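Local coordinates for protein STE5 (Saccharomyces cerevisiae, PDB 3FZE) that serves as a scaffold in yeast pheromone signalling, its minimal scaffold domain cocatalysing phosphorylation of the MAP kinase Fus3 by Ste7, at residues P17-I22 against I49-L54; K45-K50 against Y179-S184. All coordinates share one frame; numbering follows the deposited sequence. Where two conformers were deposited one is given.

Contact 1: residues P17-I22 against I49-L54; sequences PDNLAI and IKFARL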
ATOM      1  N   PRO A  17       7.830  -8.879  -9.975  1.00 29.45           N
ATOM      2  CA  PRO A  17       6.374  -9.044 -10.028  1.00 25.42           C
ATOM      3  C   PRO A  17       5.812  -8.545 -11.355  1.00 22.04           C
ATOM      4  O   PRO A  17       6.339  -7.582 -11.901  1.00 22.80           O
ATOM      5  CB  PRO A  17       5.870  -8.150  -8.887  1.00 26.74           C
ATOM      6  CG  PRO A  17       6.997  -7.215  -8.587  1.00 22.63           C
ATOM      7  CD  PRO A  17       8.261  -7.928  -8.936  1.00 27.96           C
ATOM      8  N   ASP A  18       4.767  -9.198 -11.855  1.00 20.99           N
ATOM      9  CA  ASP A  18       4.062  -8.781 -13.068  1.00 25.55           C
ATOM     10  C   ASP A  18       3.138  -7.600 -12.800  1.00 22.40           C
ATOM     11  O   ASP A  18       2.741  -6.872 -13.724  1.00 21.64           O
ATOM     12  CB  ASP A  18       3.219  -9.946 -13.592  1.00 23.81           C
ATOM     13  CG  ASP A  18       4.069 -11.138 -14.005  1.00 27.74           C
ATOM     14  OD1 ASP A  18       5.016 -10.948 -14.804  1.00 30.64           O
ATOM     15  OD2 ASP A  18       3.791 -12.260 -13.523  1.00 32.73           O
ATOM     16  N   ASN A  19       2.780  -7.446 -11.529  1.00 20.19           N
ATOM     17  CA  ASN A  19       1.835  -6.424 -11.090  1.00 15.54           C
ATOM     18  C   ASN A  19       1.942  -6.231  -9.578  1.00 17.60           C
ATOM     19  O   ASN A  19       2.504  -7.076  -8.866  1.00 17.71           O
ATOM     20  CB  ASN A  19       0.395  -6.819 -11.471  1.00 16.76           C
ATOM     21  CG  ASN A  19      -0.559  -5.636 -11.475  1.00 20.53           C
ATOM     22  OD1 ASN A  19      -0.128  -4.489 -11.548  1.00 17.15           O
ATOM     23  ND2 ASN A  19      -1.862  -5.914 -11.407  1.00 19.63           N
ATOM     24  N   LEU A  20       1.415  -5.108  -9.089  1.00 15.05           N
ATOM     25  CA  LEU A  20       1.364  -4.851  -7.661  1.00 15.51           C
ATOM     26  C   LEU A  20      -0.050  -4.532  -7.232  1.00 18.54           C
ATOM     27  O   LEU A  20      -0.834  -3.959  -8.000  1.00 14.77           O
ATOM     28  CB  LEU A  20       2.219  -3.642  -7.292  1.00 17.22           C
ATOM     29  CG  LEU A  20       3.707  -3.706  -7.604  1.00 15.76           C
ATOM     30  CD1 LEU A  20       4.363  -2.389  -7.224  1.00 19.97           C
ATOM     31  CD2 LEU A  20       4.350  -4.862  -6.861  1.00 18.26           C
ATOM     32  N   ALA A  21      -0.349  -4.880  -5.986  1.00 17.77           N
ATOM     33  CA  ALA A  21      -1.528  -4.385  -5.288  1.00 16.36           C
ATOM     34  C   ALA A  21      -1.027  -3.570  -4.110  1.00 13.30           C
ATOM     35  O   ALA A  21      -0.307  -4.088  -3.256  1.00 16.29           O
ATOM     36  CB  ALA A  21      -2.375  -5.541  -4.794  1.00 18.79           C
ATOM     37  N   ILE A  22      -1.403  -2.293  -4.083  0.50 12.70           N
ATOM     38  CA  ILE A  22      -0.975  -1.375  -3.036  0.50 14.38           C
ATOM     39  C   ILE A  22      -2.103  -1.174  -2.029  0.50 13.69           C
ATOM     40  O   ILE A  22      -3.159  -0.652  -2.375  0.50 15.34           O
ATOM     41  CB  ILE A  22      -0.589   0.010  -3.626  0.50 16.05           C
ATOM     42  CG1 ILE A  22       0.299  -0.145  -4.868  0.50 15.41           C
ATOM     43  CG2 ILE A  22       0.096   0.860  -2.573  0.50 19.17           C
ATOM     44  CD1 ILE A  22       1.714  -0.644  -4.571  0.50 14.34           C
ATOM     45  N   ILE A  49       3.078   3.815 -14.760  1.00 15.78           N
ATOM     46  CA  ILE A  49       3.964   3.854 -15.926  1.00 15.57           C
ATOM     47  C   ILE A  49       4.550   2.458 -16.163  1.00 16.05           C
ATOM     48  O   ILE A  49       4.700   2.019 -17.303  1.00 19.38           O
ATOM     49  CB  ILE A  49       5.116   4.864 -15.732  1.00 18.59           C
ATOM     50  CG1 ILE A  49       4.568   6.295 -15.662  1.00 25.94           C
ATOM     51  CG2 ILE A  49       6.168   4.725 -16.834  1.00 20.76           C
ATOM     52  CD1 ILE A  49       5.592   7.294 -15.180  1.00 25.45           C
ATOM     53  N   LYS A  50       4.853   1.762 -15.069  1.00 19.33           N
ATOM     54  CA  LYS A  50       5.393   0.400 -15.134  1.00 18.71           C
ATOM     55  C   LYS A  50       4.315  -0.687 -15.070  1.00 18.01           C
ATOM     56  O   LYS A  50       4.432  -1.731 -15.727  1.00 23.10           O
ATOM     57  CB  LYS A  50       6.407   0.170 -14.012  1.00 18.42           C
ATOM     58  CG  LYS A  50       7.065  -1.204 -14.082  1.00 28.46           C
ATOM     59  CD  LYS A  50       8.339  -1.286 -13.255  1.00 35.70           C
ATOM     60  CE  LYS A  50       8.925  -2.696 -13.272  1.00 34.41           C
ATOM     61  NZ  LYS A  50       9.670  -2.980 -14.532  1.00 43.56           N
ATOM     62  N   PHE A  51       3.282  -0.432 -14.274  1.00 15.59           N
ATOM     63  CA  PHE A  51       2.228  -1.403 -13.996  1.00 13.70           C
ATOM     64  C   PHE A  51       0.872  -0.829 -14.392  1.00 13.96           C
ATOM     65  O   PHE A  51       0.181  -0.251 -13.564  1.00 14.14           O
ATOM     66  CB  PHE A  51       2.207  -1.740 -12.491  1.00 15.76           C
ATOM     67  CG  PHE A  51       3.495  -2.344 -11.983  1.00 16.29           C
ATOM     68  CD1 PHE A  51       3.863  -3.633 -12.345  1.00 16.87           C
ATOM     69  CD2 PHE A  51       4.335  -1.627 -11.144  1.00 16.51           C
ATOM     70  CE1 PHE A  51       5.046  -4.198 -11.881  1.00 18.93           C
ATOM     71  CE2 PHE A  51       5.518  -2.191 -10.663  1.00 16.43           C
ATOM     72  CZ  PHE A  51       5.874  -3.469 -11.033  1.00 18.21           C
ATOM     73  N   ALA A  52       0.485  -0.984 -15.655  1.00 18.86           N
ATOM     74  CA  ALA A  52      -0.779  -0.426 -16.129  1.00 16.85           C
ATOM     75  C   ALA A  52      -1.982  -0.985 -15.356  1.00 15.43           C
ATOM     76  O   ALA A  52      -2.993  -0.300 -15.166  1.00 17.97           O
ATOM     77  CB  ALA A  52      -0.944  -0.681 -17.623  1.00 18.53           C
ATOM     78  N   ARG A  53      -1.872  -2.234 -14.924  1.00 17.47           N
ATOM     79  CA  ARG A  53      -2.957  -2.891 -14.195  1.00 17.08           C
ATOM     80  C   ARG A  53      -2.811  -2.752 -12.675  1.00 17.42           C
ATOM     81  O   ARG A  53      -3.409  -3.500 -11.902  1.00 15.79           O
ATOM     82  CB  ARG A  53      -3.061  -4.356 -14.624  1.00 18.73           C
ATOM     83  CG  ARG A  53      -3.275  -4.476 -16.138  1.00 20.49           C
ATOM     84  CD  ARG A  53      -3.283  -5.910 -16.618  1.00 27.49           C
ATOM     85  NE  ARG A  53      -1.953  -6.470 -16.503  1.00 31.34           N
ATOM     86  CZ  ARG A  53      -1.561  -7.259 -15.514  1.00 27.47           C
ATOM     87  NH1 ARG A  53      -2.425  -7.601 -14.570  1.00 30.40           N
ATOM     88  NH2 ARG A  53      -0.312  -7.704 -15.479  1.00 25.90           N
ATOM     89  N   LEU A  54      -2.019  -1.778 -12.251  1.00 15.34           N
ATOM     90  CA  LEU A  54      -1.842  -1.496 -10.824  1.00 14.14           C
ATOM     91  C   LEU A  54      -3.166  -1.488 -10.050  1.00 13.63           C
ATOM     92  O   LEU A  54      -4.105  -0.794 -10.436  1.00 14.16           O
ATOM     93  CB  LEU A  54      -1.172  -0.134 -10.648  1.00 12.04           C
ATOM     94  CG  LEU A  54      -0.726   0.233  -9.240  1.00 15.53           C
ATOM     95  CD1 LEU A  54       0.295  -0.761  -8.689  1.00 13.14           C
ATOM     96  CD2 LEU A  54      -0.169   1.658  -9.240  1.00 13.72           C
TER
HETATM   97  O   HOH W   1       0.438  -3.956 -14.348  1.00 22.37           O
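L20 lies over one face of the F51 ring. Its CG sits 4.1 Å from the ring centroid and 20° off the normal, a CH-pi contact. CD1 of L20 reaches the rim at F51 CE2, 3.6 Å away. The contact belongs to a beta-alpha-beta unit of the vWA-like alpha/beta/alpha fold: it joins the start of strand 19-26 to the type I turn F51-L54, which leads from helix 35-50 into strand 55-60. The aliphatic chain of K50 covers the opposite face, its CG over the centre. F181 meets the same ring edge-to-face. The CA-CB bond of L54 points away from the strand. With CG anti to the backbone N (chi1 -171°), beside the carbonyl carbon, the side chain comes back, and CD1 meets L20 CB at 3.7 Å and I22 CG1. L54 also packs on L47 of the helix. Outward from the apolar centre, the carbonyl oxygens of P17 and D18 lie near the plane of the F51 ring, at its edge. N19 forms the polar edge. Its ND2 donates to R53 O at 2.9 Å; the oxygen lies in the amide plane, but the donor stands above the carbonyl plane. An alanine in place of N19 would probably leave R53 O without this donor and the water that links N19 OD1 to R53 N without its acceptor on the strand. R53 O has a second donor in Q55 NE2. The R53 chain bends at chi3, and its guanidinium lies obliquely beside N19. Its NH2 is near D18 O and forms a salt bridge with E109. D18 turns its carboxylate to the backbone N of H110. Water 1 donates to N19 OD1 and accepts from R53 N, each at 2.9 Å.

Contact 2: residues K45-K50 against Y179-S184; sequences KALTIK and YSFGLS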
ATOM      1  N   LYS A  45       0.222   7.297  -9.306  1.00 14.68           N
ATOM      2  CA  LYS A  45       0.285   7.657 -10.722  1.00 14.91           C
ATOM      3  C   LYS A  45       1.593   7.165 -11.358  1.00 13.68           C
ATOM      4  O   LYS A  45       1.587   6.571 -12.437  1.00 16.17           O
ATOM      5  CB  LYS A  45       0.124   9.173 -10.917  1.00 16.37           C
ATOM      6  CG  LYS A  45      -1.251   9.706 -10.545  1.00 25.58           C
ATOM      7  CD  LYS A  45      -2.281   9.464 -11.635  1.00 37.72           C
ATOM      8  CE  LYS A  45      -2.012  10.335 -12.859  1.00 37.80           C
ATOM      9  NZ  LYS A  45      -3.141  10.300 -13.830  1.00 39.32           N
ATOM     10  N   ALA A  46       2.710   7.405 -10.685  1.00 15.26           N
ATOM     11  CA  ALA A  46       4.009   7.040 -11.244  1.00 19.10           C
ATOM     12  C   ALA A  46       4.121   5.538 -11.494  1.00 16.33           C
ATOM     13  O   ALA A  46       4.622   5.105 -12.536  1.00 15.67           O
ATOM     14  CB  ALA A  46       5.131   7.515 -10.333  1.00 21.30           C
ATOM     15  N   LEU A  47       3.616   4.754 -10.549  1.00 14.74           N
ATOM     16  CA  LEU A  47       3.720   3.296 -10.621  1.00 14.67           C
ATOM     17  C   LEU A  47       2.965   2.720 -11.813  1.00 18.41           C
ATOM     18  O   LEU A  47       3.343   1.676 -12.329  1.00 16.93           O
ATOM     19  CB  LEU A  47       3.248   2.663  -9.308  1.00 12.70           C
ATOM     20  CG  LEU A  47       4.260   2.787  -8.167  1.00 16.08           C
ATOM     21  CD1 LEU A  47       3.610   2.547  -6.807  1.00 18.11           C
ATOM     22  CD2 LEU A  47       5.416   1.802  -8.420  1.00 19.71           C
ATOM     23  N   THR A  48       1.920   3.406 -12.268  1.00 15.33           N
ATOM     24  CA  THR A  48       1.197   2.931 -13.453  1.00 14.25           C
ATOM     25  C   THR A  48       2.008   3.019 -14.747  1.00 16.43           C
ATOM     26  O   THR A  48       1.660   2.369 -15.724  1.00 17.86           O
ATOM     27  CB  THR A  48      -0.154   3.639 -13.680  1.00 15.30           C
ATOM     28  OG1 THR A  48       0.068   5.031 -13.947  1.00 17.33           O
ATOM     29  CG2 THR A  48      -1.082   3.454 -12.481  1.00 15.74           C
ATOM     30  N   ILE A  49       3.078   3.815 -14.760  1.00 15.78           N
ATOM     31  CA  ILE A  49       3.964   3.854 -15.926  1.00 15.57           C
ATOM     32  C   ILE A  49       4.550   2.458 -16.163  1.00 16.05           C
ATOM     33  O   ILE A  49       4.700   2.019 -17.303  1.00 19.38           O
ATOM     34  CB  ILE A  49       5.116   4.864 -15.732  1.00 18.59           C
ATOM     35  CG1 ILE A  49       4.568   6.295 -15.662  1.00 25.94           C
ATOM     36  CG2 ILE A  49       6.168   4.725 -16.834  1.00 20.76           C
ATOM     37  CD1 ILE A  49       5.592   7.294 -15.180  1.00 25.45           C
ATOM     38  N   LYS A  50       4.853   1.762 -15.069  1.00 19.33           N
ATOM     39  CA  LYS A  50       5.393   0.400 -15.134  1.00 18.71           C
ATOM     40  C   LYS A  50       4.315  -0.687 -15.070  1.00 18.01           C
ATOM     41  O   LYS A  50       4.432  -1.731 -15.727  1.00 23.10           O
ATOM     42  CB  LYS A  50       6.407   0.170 -14.012  1.00 18.42           C
ATOM     43  CG  LYS A  50       7.065  -1.204 -14.082  1.00 28.46           C
ATOM     44  CD  LYS A  50       8.339  -1.286 -13.255  1.00 35.70           C
ATOM     45  CE  LYS A  50       8.925  -2.696 -13.272  1.00 34.41           C
ATOM     46  NZ  LYS A  50       9.670  -2.980 -14.532  1.00 43.56           N
ATOM     47  N   TYR A 179      11.203   4.977  -6.784  1.00 16.28           N
ATOM     48  CA  TYR A 179      12.543   5.135  -7.326  1.00 16.95           C
ATOM     49  C   TYR A 179      13.242   3.794  -7.528  1.00 17.27           C
ATOM     50  O   TYR A 179      14.032   3.649  -8.455  1.00 21.16           O
ATOM     51  CB  TYR A 179      13.380   6.113  -6.489  1.00 18.50           C
ATOM     52  CG  TYR A 179      13.128   7.552  -6.874  1.00 18.18           C
ATOM     53  CD1 TYR A 179      11.901   8.164  -6.581  1.00 21.21           C
ATOM     54  CD2 TYR A 179      14.079   8.280  -7.561  1.00 16.78           C
ATOM     55  CE1 TYR A 179      11.657   9.472  -6.958  1.00 19.59           C
ATOM     56  CE2 TYR A 179      13.850   9.594  -7.937  1.00 21.46           C
ATOM     57  CZ  TYR A 179      12.628  10.178  -7.639  1.00 23.58           C
ATOM     58  OH  TYR A 179      12.415  11.488  -8.020  1.00 30.25           O
ATOM     59  N   SER A 180      12.946   2.819  -6.672  1.00 15.33           N
ATOM     60  CA  SER A 180      13.535   1.488  -6.832  1.00 21.30           C
ATOM     61  C   SER A 180      13.126   0.880  -8.172  1.00 23.00           C
ATOM     62  O   SER A 180      13.861   0.076  -8.750  1.00 24.29           O
ATOM     63  CB  SER A 180      13.133   0.559  -5.686  1.00 24.31           C
ATOM     64  OG  SER A 180      13.717   0.964  -4.461  1.00 24.94           O
ATOM     65  N   PHE A 181      11.962   1.281  -8.672  1.00 26.48           N
ATOM     66  CA  PHE A 181      11.507   0.834  -9.994  1.00 27.59           C
ATOM     67  C   PHE A 181      11.916   1.772 -11.142  1.00 33.31           C
ATOM     68  O   PHE A 181      11.527   1.561 -12.290  1.00 36.21           O
ATOM     69  CB  PHE A 181       9.989   0.605  -9.989  1.00 25.51           C
ATOM     70  CG  PHE A 181       9.568  -0.620  -9.234  1.00 23.34           C
ATOM     71  CD1 PHE A 181       9.718  -1.879  -9.798  1.00 30.64           C
ATOM     72  CD2 PHE A 181       9.028  -0.522  -7.965  1.00 30.83           C
ATOM     73  CE1 PHE A 181       9.336  -3.012  -9.111  1.00 33.61           C
ATOM     74  CE2 PHE A 181       8.649  -1.656  -7.268  1.00 31.77           C
ATOM     75  CZ  PHE A 181       8.800  -2.902  -7.843  1.00 38.97           C
ATOM     76  N   GLY A 182      12.704   2.797 -10.831  1.00 27.77           N
ATOM     77  CA  GLY A 182      13.172   3.739 -11.829  1.00 27.78           C
ATOM     78  C   GLY A 182      12.128   4.754 -12.263  1.00 33.47           C
ATOM     79  O   GLY A 182      12.174   5.271 -13.378  1.00 34.53           O
ATOM     80  N   LEU A 183      11.179   5.041 -11.381  1.00 23.96           N
ATOM     81  CA  LEU A 183      10.155   6.030 -11.681  1.00 23.38           C
ATOM     82  C   LEU A 183      10.442   7.329 -10.931  1.00 26.95           C
ATOM     83  O   LEU A 183      11.248   7.347  -9.999  1.00 30.36           O
ATOM     84  CB  LEU A 183       8.770   5.476 -11.323  1.00 22.21           C
ATOM     85  CG  LEU A 183       8.448   4.133 -11.986  1.00 25.92           C
ATOM     86  CD1 LEU A 183       7.264   3.453 -11.312  1.00 30.63           C
ATOM     87  CD2 LEU A 183       8.207   4.297 -13.486  1.00 24.23           C
ATOM     88  N   SER A 184       9.810   8.420 -11.362  1.00 26.07           N
ATOM     89  CA  SER A 184       9.874   9.694 -10.645  1.00 27.10           C
ATOM     90  C   SER A 184       8.550  10.436 -10.808  1.00 30.66           C
ATOM     91  O   SER A 184       7.643   9.935 -11.465  1.00 25.71           O
ATOM     92  CB  SER A 184      11.030  10.555 -11.155  1.00 38.70           C
ATOM     93  OG  SER A 184      10.648  11.282 -12.310  1.00 33.06           O
TER
HETATM   94  O   HOH W   2      11.847  -1.689 -12.977  1.00 46.16           O
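L183 has CG anti to its carbonyl carbon (chi1 -55°), which points CG at helix 35-50. K50 has CG anti to the backbone N (chi1 -177°), and its chain stays extended as far as CE, which brings CD and CE to F181 CD1. The bend at chi4 then turns NZ, which reaches water 2. CD1 of L183 does most of the touching. It lies 3.3 Å from A46 O, 3.6 Å from L47 CA and 3.8 Å from L47 CD2. The L47 and L183 side chains cross at about a right angle. CD2 of L183 meets I49 CB at 3.9 Å, and here the two side chains slide past each other in opposite directions. The methyl of A46 packs against S184 O at 3.7 Å. The contact between the segments is thus mainly apolar. At the other end, K50 crosses F181 at about a right angle, its CE 3.7 Å from F181 CD1. Water 2 links K50 NZ to the backbone oxygen F181 O by two weak hydrogen bonds. G182 has positive phi and closes the helix in a Schellman motif, with its N bonded to Y179 O. L183 follows and faces helix 35-50. The contact thus joins the end of helix 35-50 to the loop that follows helix 170-180 in this vWA-like fold. L47 also packs on L177 and C178 of helix 170-180, while A46 touches F185 further along the chain. On another side of helix 35-50, T48 packs on V71 and L72 of helix 71-74.

How the contacts relate
From the N terminus, the chain enters strand 19-26 at contact 1, then runs through helix 35-50 and meets that strand's start again at 49-54. This closes a short loop of 26 residues. Contact 2 begins at 45-50, inside that loop, and shares I49 and K50 with contact 1. It closes a far longer loop of 128 residues, through strand 55-60 and the later strands to the end of helix 170-180. The two loops therefore overlap without nesting. Contact 1 ties the turn after helix 35-50 to the start of strand 19-26. Contact 2 ties the end of that helix to the loop after the last helix. The two meet where L54 CD2 lies 3.8 Å from T48 CG2.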